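Local coordinates for sugar ABC transporter, periplasmic sugar-binding protein (Caulobacter crescentus, PDB 4IRX), which binds myo-inositol in the cleft of a periplasmic binding protein and probably hands it to an ABC transporter for uptake, at residues Cys200-Met205 / Gly227-Pro232; Ala34-Val39 / Gln254-Leu259; Val68-Thr73 / Val90-Val95. All coordinates share one frame; numbering follows the deposited sequence.

Contact 1. Residues Cys200-Met205 / Gly227-Pro232; sequences CLNDDM and GFDAIP. With INS (1,2,3,4,5,6-hexahydroxy-cyclohexane), chain C.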
loop_
_atom_site.group_PDB
_atom_site.type_symbol
_atom_site.label_atom_id
_atom_site.label_comp_id
_atom_site.label_asym_id
_atom_site.label_seq_id
_atom_site.Cartn_x
_atom_site.Cartn_y
_atom_site.Cartn_z
ATOM N N CYS A 200 -1.075 10.221 -7.147
ATOM C CA CYS A 200 -1.070 8.797 -7.439
ATOM C C CYS A 200 -0.867 8.036 -6.150
ATOM O O CYS A 200 0.062 8.326 -5.390
ATOM C CB CYS A 200 0.063 8.465 -8.400
ATOM S SG CYS A 200 -0.096 9.274 -9.981
ATOM N N LEU A 201 -1.730 7.051 -5.914
ATOM C CA LEU A 201 -1.749 6.397 -4.617
ATOM C C LEU A 201 -0.754 5.231 -4.481
ATOM O O LEU A 201 -0.765 4.489 -3.493
ATOM C CB LEU A 201 -3.182 6.020 -4.222
ATOM C CG LEU A 201 -3.996 7.159 -3.583
ATOM C CD1 LEU A 201 -3.985 8.478 -4.332
ATOM C CD2 LEU A 201 -5.414 6.689 -3.384
ATOM N N ASN A 202 0.134 5.074 -5.465
ATOM C CA ASN A 202 1.402 4.392 -5.231
ATOM C C ASN A 202 2.459 4.891 -6.204
ATOM O O ASN A 202 2.142 5.553 -7.195
ATOM C CB ASN A 202 1.297 2.840 -5.161
ATOM C CG ASN A 202 1.259 2.158 -6.510
ATOM O OD1 ASN A 202 1.294 2.798 -7.556
ATOM N ND2 ASN A 202 1.192 0.841 -6.496
ATOM N N ASP A 203 3.711 4.590 -5.903
ATOM C CA ASP A 203 4.833 5.116 -6.692
ATOM C C ASP A 203 4.959 4.422 -8.039
ATOM O O ASP A 203 5.352 5.044 -9.004
ATOM C CB ASP A 203 6.163 4.954 -5.954
ATOM C CG ASP A 203 6.365 5.986 -4.859
ATOM O OD1 ASP A 203 5.724 7.075 -4.896
ATOM O OD2 ASP A 203 7.200 5.687 -3.979
ATOM N N ASP A 204 4.609 3.143 -8.099
ATOM C CA ASP A 204 4.632 2.386 -9.362
ATOM C C ASP A 204 3.728 3.065 -10.399
ATOM O O ASP A 204 4.124 3.291 -11.546
ATOM C CB ASP A 204 4.193 0.932 -9.076
ATOM C CG ASP A 204 4.639 -0.077 -10.144
ATOM O OD1 ASP A 204 5.633 0.158 -10.869
ATOM O OD2 ASP A 204 3.978 -1.142 -10.242
HETATM N N MSE A 205 2.517 3.420 -9.978
HETATM C CA MSE A 205 1.597 4.154 -10.837
HETATM C C MSE A 205 2.093 5.557 -11.105
HETATM O O MSE A 205 1.918 6.063 -12.212
HETATM C CB MSE A 205 0.193 4.209 -10.224
HETATM C CG MSE A 205 -0.511 2.844 -10.134
HETATM SE SE MSE A 205 -2.322 2.996 -9.483
HETATM C CE MSE A 205 -1.963 3.828 -7.761
ATOM N N GLY A 227 3.399 10.728 -5.400
ATOM C CA GLY A 227 3.153 9.307 -5.220
ATOM C C GLY A 227 3.004 8.913 -3.755
ATOM O O GLY A 227 2.775 9.731 -2.864
ATOM N N PHE A 228 3.167 7.627 -3.536
ATOM C CA PHE A 228 3.024 7.028 -2.213
ATOM C C PHE A 228 3.859 5.766 -2.253
ATOM O O PHE A 228 3.722 4.968 -3.179
ATOM C CB PHE A 228 1.537 6.693 -1.967
ATOM C CG PHE A 228 1.153 6.583 -0.496
ATOM C CD1 PHE A 228 1.560 5.493 0.267
ATOM C CD2 PHE A 228 0.370 7.569 0.107
ATOM C CE1 PHE A 228 1.203 5.386 1.642
ATOM C CE2 PHE A 228 -0.007 7.483 1.459
ATOM C CZ PHE A 228 0.412 6.383 2.240
ATOM N N ASP A 229 4.727 5.585 -1.259
ATOM C CA ASP A 229 5.530 4.349 -0.970
ATOM C C ASP A 229 7.003 4.651 -0.735
ATOM O O ASP A 229 7.685 3.883 -0.077
ATOM C CB ASP A 229 5.484 3.208 -2.023
ATOM C CG ASP A 229 4.143 2.518 -2.093
ATOM O OD1 ASP A 229 3.336 2.687 -1.157
ATOM O OD2 ASP A 229 3.887 1.824 -3.098
ATOM N N ALA A 230 7.497 5.747 -1.300
ATOM C CA ALA A 230 8.926 6.086 -1.225
ATOM C C ALA A 230 9.831 4.960 -1.734
ATOM O O ALA A 230 10.850 4.634 -1.118
ATOM C CB ALA A 230 9.320 6.520 0.203
ATOM N N ILE A 231 9.467 4.363 -2.859
ATOM C CA ILE A 231 10.352 3.365 -3.445
ATOM C C ILE A 231 11.555 4.098 -4.052
ATOM O O ILE A 231 11.453 5.273 -4.391
ATOM C CB ILE A 231 9.649 2.461 -4.502
ATOM C CG1 ILE A 231 9.320 3.241 -5.767
ATOM C CG2 ILE A 231 8.381 1.813 -3.902
ATOM C CD1 ILE A 231 8.606 2.380 -6.860
ATOM N N PRO A 232 12.708 3.419 -4.140
ATOM C CA PRO A 232 13.923 4.120 -4.595
ATOM C C PRO A 232 13.803 4.796 -5.955
ATOM O O PRO A 232 14.394 5.855 -6.148
ATOM C CB PRO A 232 14.969 3.003 -4.635
ATOM C CG PRO A 232 14.464 1.998 -3.628
ATOM C CD PRO A 232 12.984 2.046 -3.685
HETATM C C1 INS C . 0.434 -0.565 -0.517
HETATM C C2 INS C . 1.363 0.099 -1.479
HETATM C C3 INS C . 1.290 -0.628 -2.797
HETATM C C4 INS C . -0.100 -0.567 -3.346
HETATM C C5 INS C . -1.041 -1.258 -2.433
HETATM C C6 INS C . -0.982 -0.657 -1.048
HETATM O O1 INS C . 0.453 0.109 0.717
HETATM O O2 INS C . 1.015 1.443 -1.616
HETATM O O3 INS C . 2.215 -0.094 -3.712
HETATM O O4 INS C . -0.152 -1.118 -4.624
HETATM O O5 INS C . -2.326 -1.192 -2.963
HETATM O O6 INS C . -1.889 -1.279 -0.174
HETATM O O HOH W 1 4.746 1.501 -5.706
#

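Contact 2. Residues Ala34-Val39 / Gln254-Leu259; sequences AAKLGV and QIRTAL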
loop_
_atom_site.group_PDB
_atom_site.type_symbol
_atom_site.label_atom_id
_atom_site.label_comp_id
_atom_site.label_asym_id
_atom_site.label_seq_id
_atom_site.Cartn_x
_atom_site.Cartn_y
_atom_site.Cartn_z
ATOM N N ALA A 34 12.604 -13.102 9.448
ATOM C CA ALA A 34 12.269 -14.492 9.737
ATOM C C ALA A 34 13.517 -15.279 10.139
ATOM O O ALA A 34 13.480 -16.052 11.114
ATOM C CB ALA A 34 11.561 -15.131 8.528
ATOM N N ALA A 35 14.617 -15.053 9.420
ATOM C CA ALA A 35 15.885 -15.672 9.775
ATOM C C ALA A 35 16.298 -15.271 11.190
ATOM O O ALA A 35 16.571 -16.130 12.038
ATOM C CB ALA A 35 16.966 -15.287 8.766
ATOM N N LYS A 36 16.294 -13.969 11.463
ATOM C CA LYS A 36 16.673 -13.469 12.786
ATOM C C LYS A 36 15.834 -14.027 13.921
ATOM O O LYS A 36 16.322 -14.204 15.047
ATOM C CB LYS A 36 16.553 -11.966 12.834
ATOM C CG LYS A 36 17.615 -11.249 12.061
ATOM C CD LYS A 36 17.188 -9.811 11.885
ATOM C CE LYS A 36 18.361 -8.979 11.443
ATOM N NZ LYS A 36 17.875 -7.661 10.981
ATOM N N LEU A 37 14.563 -14.293 13.650
ATOM C CA LEU A 37 13.670 -14.779 14.693
ATOM C C LEU A 37 13.667 -16.310 14.784
ATOM O O LEU A 37 12.978 -16.862 15.641
ATOM C CB LEU A 37 12.244 -14.256 14.468
ATOM C CG LEU A 37 12.137 -12.752 14.559
ATOM C CD1 LEU A 37 10.696 -12.331 14.270
ATOM C CD2 LEU A 37 12.589 -12.285 15.934
ATOM N N GLY A 38 14.382 -16.979 13.885
ATOM C CA GLY A 38 14.401 -18.429 13.867
ATOM C C GLY A 38 13.068 -19.026 13.501
ATOM O O GLY A 38 12.703 -20.096 13.988
ATOM N N VAL A 39 12.322 -18.347 12.636
ATOM C CA VAL A 39 11.027 -18.852 12.205
ATOM C C VAL A 39 11.037 -19.117 10.712
ATOM O O VAL A 39 11.559 -18.322 9.919
ATOM C CB VAL A 39 9.868 -17.883 12.641
ATOM C CG1 VAL A 39 9.914 -16.533 11.919
ATOM C CG2 VAL A 39 8.494 -18.528 12.484
ATOM N N GLN A 254 6.343 -2.478 9.156
ATOM C CA GLN A 254 5.041 -3.163 9.194
ATOM C C GLN A 254 5.194 -4.667 9.237
ATOM O O GLN A 254 4.632 -5.329 10.108
ATOM C CB GLN A 254 4.196 -2.804 7.960
ATOM C CG GLN A 254 3.750 -1.335 7.897
ATOM C CD GLN A 254 2.884 -1.055 6.685
ATOM O OE1 GLN A 254 1.972 -1.830 6.347
ATOM N NE2 GLN A 254 3.198 0.040 5.974
ATOM N N ILE A 255 5.955 -5.205 8.292
ATOM C CA ILE A 255 6.047 -6.652 8.166
ATOM C C ILE A 255 6.837 -7.253 9.300
ATOM O O ILE A 255 6.460 -8.289 9.817
ATOM C CB ILE A 255 6.513 -7.097 6.754
ATOM C CG1 ILE A 255 6.304 -8.590 6.533
ATOM C CG2 ILE A 255 7.961 -6.778 6.551
ATOM C CD1 ILE A 255 4.853 -9.054 6.656
ATOM N N ARG A 256 7.882 -6.554 9.750
ATOM C CA ARG A 256 8.673 -7.039 10.873
ATOM C C ARG A 256 7.836 -7.066 12.144
ATOM O O ARG A 256 7.932 -8.015 12.909
ATOM C CB ARG A 256 9.931 -6.202 11.052
ATOM C CG ARG A 256 10.907 -6.284 9.864
ATOM C CD ARG A 256 12.058 -5.356 10.085
ATOM N NE ARG A 256 12.964 -5.290 8.929
ATOM C CZ ARG A 256 14.010 -6.087 8.778
ATOM N NH1 ARG A 256 14.283 -7.031 9.687
ATOM N NH2 ARG A 256 14.786 -5.950 7.708
ATOM N N THR A 257 6.986 -6.053 12.325
ATOM C CA THR A 257 6.136 -5.999 13.507
ATOM C C THR A 257 5.112 -7.114 13.494
ATOM O O THR A 257 4.878 -7.756 14.533
ATOM C CB THR A 257 5.460 -4.631 13.623
ATOM O OG1 THR A 257 6.465 -3.606 13.736
ATOM C CG2 THR A 257 4.521 -4.575 14.799
ATOM N N ALA A 258 4.501 -7.364 12.339
ATOM C CA ALA A 258 3.563 -8.491 12.261
ATOM C C ALA A 258 4.236 -9.829 12.583
ATOM O O ALA A 258 3.671 -10.648 13.313
ATOM C CB ALA A 258 2.888 -8.541 10.885
ATOM N N LEU A 259 5.430 -10.051 12.041
ATOM C CA LEU A 259 6.128 -11.299 12.300
ATOM C C LEU A 259 6.565 -11.425 13.753
ATOM O O LEU A 259 6.490 -12.508 14.318
ATOM C CB LEU A 259 7.317 -11.463 11.351
ATOM C CG LEU A 259 7.918 -12.856 11.378
ATOM C CD1 LEU A 259 6.879 -13.863 10.870
ATOM C CD2 LEU A 259 9.187 -12.861 10.515
#

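Contact 3. Residues Val68-Thr73 / Val90-Val95; sequences VIVAPT and VAVISV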
loop_
_atom_site.group_PDB
_atom_site.type_symbol
_atom_site.label_atom_id
_atom_site.label_comp_id
_atom_site.label_asym_id
_atom_site.label_seq_id
_atom_site.Cartn_x
_atom_site.Cartn_y
_atom_site.Cartn_z
ATOM N N VAL A 68 -1.272 -16.867 10.784
ATOM C CA VAL A 68 -1.165 -16.462 9.388
ATOM C C VAL A 68 -1.129 -14.950 9.342
ATOM O O VAL A 68 -1.885 -14.283 10.062
ATOM C CB VAL A 68 -2.334 -17.001 8.532
ATOM C CG1 VAL A 68 -2.166 -16.544 7.113
ATOM C CG2 VAL A 68 -2.335 -18.515 8.557
ATOM N N ILE A 69 -0.207 -14.399 8.552
ATOM C CA ILE A 69 -0.158 -12.965 8.284
ATOM C C ILE A 69 -0.682 -12.779 6.888
ATOM O O ILE A 69 -0.232 -13.441 5.972
ATOM C CB ILE A 69 1.275 -12.435 8.377
ATOM C CG1 ILE A 69 1.829 -12.659 9.796
ATOM C CG2 ILE A 69 1.340 -10.988 7.986
ATOM C CD1 ILE A 69 3.349 -12.405 9.908
ATOM N N VAL A 70 -1.675 -11.919 6.729
ATOM C CA VAL A 70 -2.327 -11.780 5.429
ATOM C C VAL A 70 -2.424 -10.323 4.971
ATOM O O VAL A 70 -2.790 -9.424 5.734
ATOM C CB VAL A 70 -3.724 -12.465 5.442
ATOM C CG1 VAL A 70 -4.585 -11.950 6.582
ATOM C CG2 VAL A 70 -4.442 -12.311 4.103
ATOM N N ALA A 71 -2.041 -10.098 3.719
ATOM C CA ALA A 71 -2.354 -8.837 3.039
ATOM C C ALA A 71 -3.480 -9.193 2.075
ATOM O O ALA A 71 -3.216 -9.723 0.985
ATOM C CB ALA A 71 -1.140 -8.292 2.288
ATOM N N PRO A 72 -4.742 -8.956 2.487
ATOM C CA PRO A 72 -5.868 -9.474 1.687
ATOM C C PRO A 72 -5.989 -8.775 0.338
ATOM O O PRO A 72 -5.813 -7.558 0.289
ATOM C CB PRO A 72 -7.098 -9.141 2.536
ATOM C CG PRO A 72 -6.652 -7.967 3.411
ATOM C CD PRO A 72 -5.191 -8.241 3.700
ATOM N N THR A 73 -6.336 -9.512 -0.716
ATOM C CA THR A 73 -6.606 -8.916 -2.028
ATOM C C THR A 73 -7.743 -7.905 -1.960
ATOM O O THR A 73 -7.725 -6.892 -2.662
ATOM C CB THR A 73 -6.976 -9.988 -3.078
ATOM O OG1 THR A 73 -8.168 -10.658 -2.646
ATOM C CG2 THR A 73 -5.849 -10.983 -3.255
ATOM N N VAL A 90 -6.776 -20.753 14.423
ATOM C CA VAL A 90 -5.630 -20.143 13.740
ATOM C C VAL A 90 -5.701 -18.648 13.949
ATOM O O VAL A 90 -6.722 -18.016 13.617
ATOM C CB VAL A 90 -5.665 -20.448 12.250
ATOM C CG1 VAL A 90 -4.449 -19.811 11.529
ATOM C CG2 VAL A 90 -5.698 -21.953 12.021
ATOM N N ALA A 91 -4.644 -18.079 14.520
ATOM C CA ALA A 91 -4.605 -16.627 14.722
ATOM C C ALA A 91 -4.306 -15.941 13.387
ATOM O O ALA A 91 -3.481 -16.403 12.595
ATOM C CB ALA A 91 -3.576 -16.251 15.757
ATOM N N VAL A 92 -5.010 -14.851 13.144
ATOM C CA VAL A 92 -4.853 -14.067 11.929
ATOM C C VAL A 92 -4.482 -12.625 12.255
ATOM O O VAL A 92 -5.102 -11.969 13.114
ATOM C CB VAL A 92 -6.160 -14.090 11.098
ATOM C CG1 VAL A 92 -6.034 -13.239 9.804
ATOM C CG2 VAL A 92 -6.558 -15.534 10.753
ATOM N N ILE A 93 -3.469 -12.126 11.561
ATOM C CA ILE A 93 -3.124 -10.717 11.624
ATOM C C ILE A 93 -2.975 -10.194 10.185
ATOM O O ILE A 93 -2.421 -10.876 9.318
ATOM C CB ILE A 93 -1.867 -10.491 12.494
ATOM C CG1 ILE A 93 -1.574 -8.999 12.705
ATOM C CG2 ILE A 93 -0.687 -11.223 11.912
ATOM C CD1 ILE A 93 -0.600 -8.759 13.851
ATOM N N SER A 94 -3.505 -9.011 9.926
ATOM C CA SER A 94 -3.383 -8.428 8.599
ATOM C C SER A 94 -2.199 -7.462 8.565
ATOM O O SER A 94 -1.796 -6.907 9.586
ATOM C CB SER A 94 -4.689 -7.739 8.159
ATOM O OG SER A 94 -5.023 -6.655 9.017
ATOM N N VAL A 95 -1.642 -7.310 7.371
ATOM C CA VAL A 95 -0.550 -6.374 7.151
ATOM C C VAL A 95 -0.844 -5.543 5.899
ATOM O O VAL A 95 -1.410 -6.042 4.920
ATOM C CB VAL A 95 0.826 -7.079 7.061
ATOM C CG1 VAL A 95 0.956 -7.882 5.775
ATOM C CG2 VAL A 95 1.981 -6.036 7.147
#

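Contact 1. Residues Cys200-Met205 / Gly227-Pro232
Asp-203 and Ile-231 are brought together by their first torsions. CG of Asp-203 stands anti to its own carbonyl carbon (chi1 -77°), which swings the carboxylate over the loop at 229-231, toward the backbone N of Ile-231, while Ile-231 turns CG1 in between its backbone N and carbonyl carbon (chi1 70°) and lays it 3.6 Å from CB of Asp-203. OD2 of Asp-203 then accepts the backbone N-H of Ile-231 nearly head-on, N to OD2 2.9 Å. Its other oxygen, OD1, is hydrogen-bonded to the hydroxyl of Thr-246, so both oxygens of this buried carboxylate have partners. Gly-227 suits its place because a CB there would collide with OD1 of Asp-203.

Two further side chains of these segments bind the inositol, alongside residues such as Asp-96 and Asp-140. Asn-202 uses both ends of its amide: OD1 caps the helix by accepting from N of Met-205 (a selenomethionine here) at 2.8 Å, and ND2 donates to two ligand hydroxyls, O3 at 3.1 Å and O4 at 3.0 Å. An amide fits because it both accepts and donates. Asp-229 comes to the same ligand with two acceptors: OD1 accepts a hydrogen bond from inositol O2 at 2.7 Å, and OD2 one from O3 at 2.6 Å. O3 is thus gripped as acceptor by Asn-202 and as donor by Asp-229. A water accepting from N of Asp-204 and donating to OD2 of Asp-229 ties the carboxylate back to the first turn of helix 203-215.

The two segments lie at the carboxyl ends of the adjacent parallel strands 197-200 and 224-226, the usual place for a pocket in such a sheet, and lead into helices 203-215 and 232-239. Beside them runs strand 246-248, whose Val-247 touches the side chain of Phe-228.

Contact 2. Residues Ala34-Val39 / Gln254-Leu259
Ala-34, in the last full turn of helix 21-37, meets Leu-259 of helix 251-268 with almost no side chain of its own: CD2 of Leu-259 comes to 3.6 Å from CA of Ala-34 and 3.8 Å from its CB, a closeness that a small residue permits. Two residues on, Lys-36 stretches an extended chain along the solvent-facing side until NZ stands 3.9 Å from NH1 of Arg-256. Asp-32 forms salt bridges with both, which probably offsets the repulsion of these like charges, and Arg-256 is further paired with Glu-29. Leu-37 and Leu-259 lie alongside each other, pointing opposite ways, with CD1 of Leu-37 4.0 Å from CG of Leu-259. Gly-38 then ends the helix in a Schellman motif, where a positive phi of 67° favours glycine. The reversal brings round Val-39, whose CG1 meets CD2 of Leu-259 tip to tip at 4.0 Å.

Leu-259 reaches all three apolar partners because its CG lies anti to the backbone N (chi1 -168°), pointing the branched end at the other helix. An alanine here would probably open a gap between Ala-34, Leu-37 and Val-39. Within the contact the helices are joined by dispersion and hydrophobic burial in the middle, while at the margin basic side chains from both helices share acidic partners on helix 21-37.

Contact 3. Residues Val68-Thr73 / Val90-Val95
The beta-alpha-beta unit formed by strand 67-70, helix 79-87 and strand 91-95 brings its two strands side by side here, with Val-68 opposite Val-92, Ile-69 opposite Ile-93 and Val-70 opposite Ser-94. Val-68 bonds to both neighbours of Val-92: its N donates to O of Ala-91 at 2.9 Å, and its O accepts from N of Ile-93 at 3.1 Å. Val-70 repeats the pattern two residues on, N to O of Ile-93 at 2.9 Å and O from N of Val-95 at 2.9 Å. N of Val-95 lies well above the plane of the Val-70 carbonyl, at the point where the first strand is ending.

On one face Ile-69 and Ile-93 lie side by side and point the same way. Ile-93 puts CG2 between its backbone N and carbonyl carbon, which sets that methyl 3.6 Å from CG1 of Ile-69. CG2 of Ile-69 crosses over to CG1 of Val-95 at 3.8 Å. Beta-branched valine and isoleucine suit the extended backbone and fill this layer, against which helix 251-268 packs through Ala-258 and Leu-259.

Such alternation of strand and helix, with all strands of the unit parallel, is the Rossmann-like pattern of periplasmic binding protein domains. On the other face Val-68 touches Leu-57 of helix 50-62 and Leu-85 of helix 79-87, and Val-92 touches Leu-85 as well. Near the start of both strands, CG2 of Val-68 meets CG1 of Val-90 at 3.9 Å. Ser-94, also on this face, is small and polar, and its OG is hydrogen-bonded to ND1 of His-108. Beyond the strand, the side chain of Ala-71 lies about 7 Å from the bound inositol.

In the fold
Contacts 2 and 3 belong to one half of the protein, built round the mixed seven-stranded sheet, and their centres lie about 14 Å apart. They touch directly: helix 251-268 of contact 2 packs on strand residues of contact 3, with CD1 of Ile-69 3.8 Å from N of Leu-259. Contact 1 sits at the edge of the four-stranded parallel sheet of the other half, its centre about 23 to 24 Å from the centres of the other two. Along the chain contact 3 closes before contact 1 opens, and contact 2, joining 34-39 to 254-259, encloses both. The chain therefore returns to its first half after building the second, and inositol is held between the two.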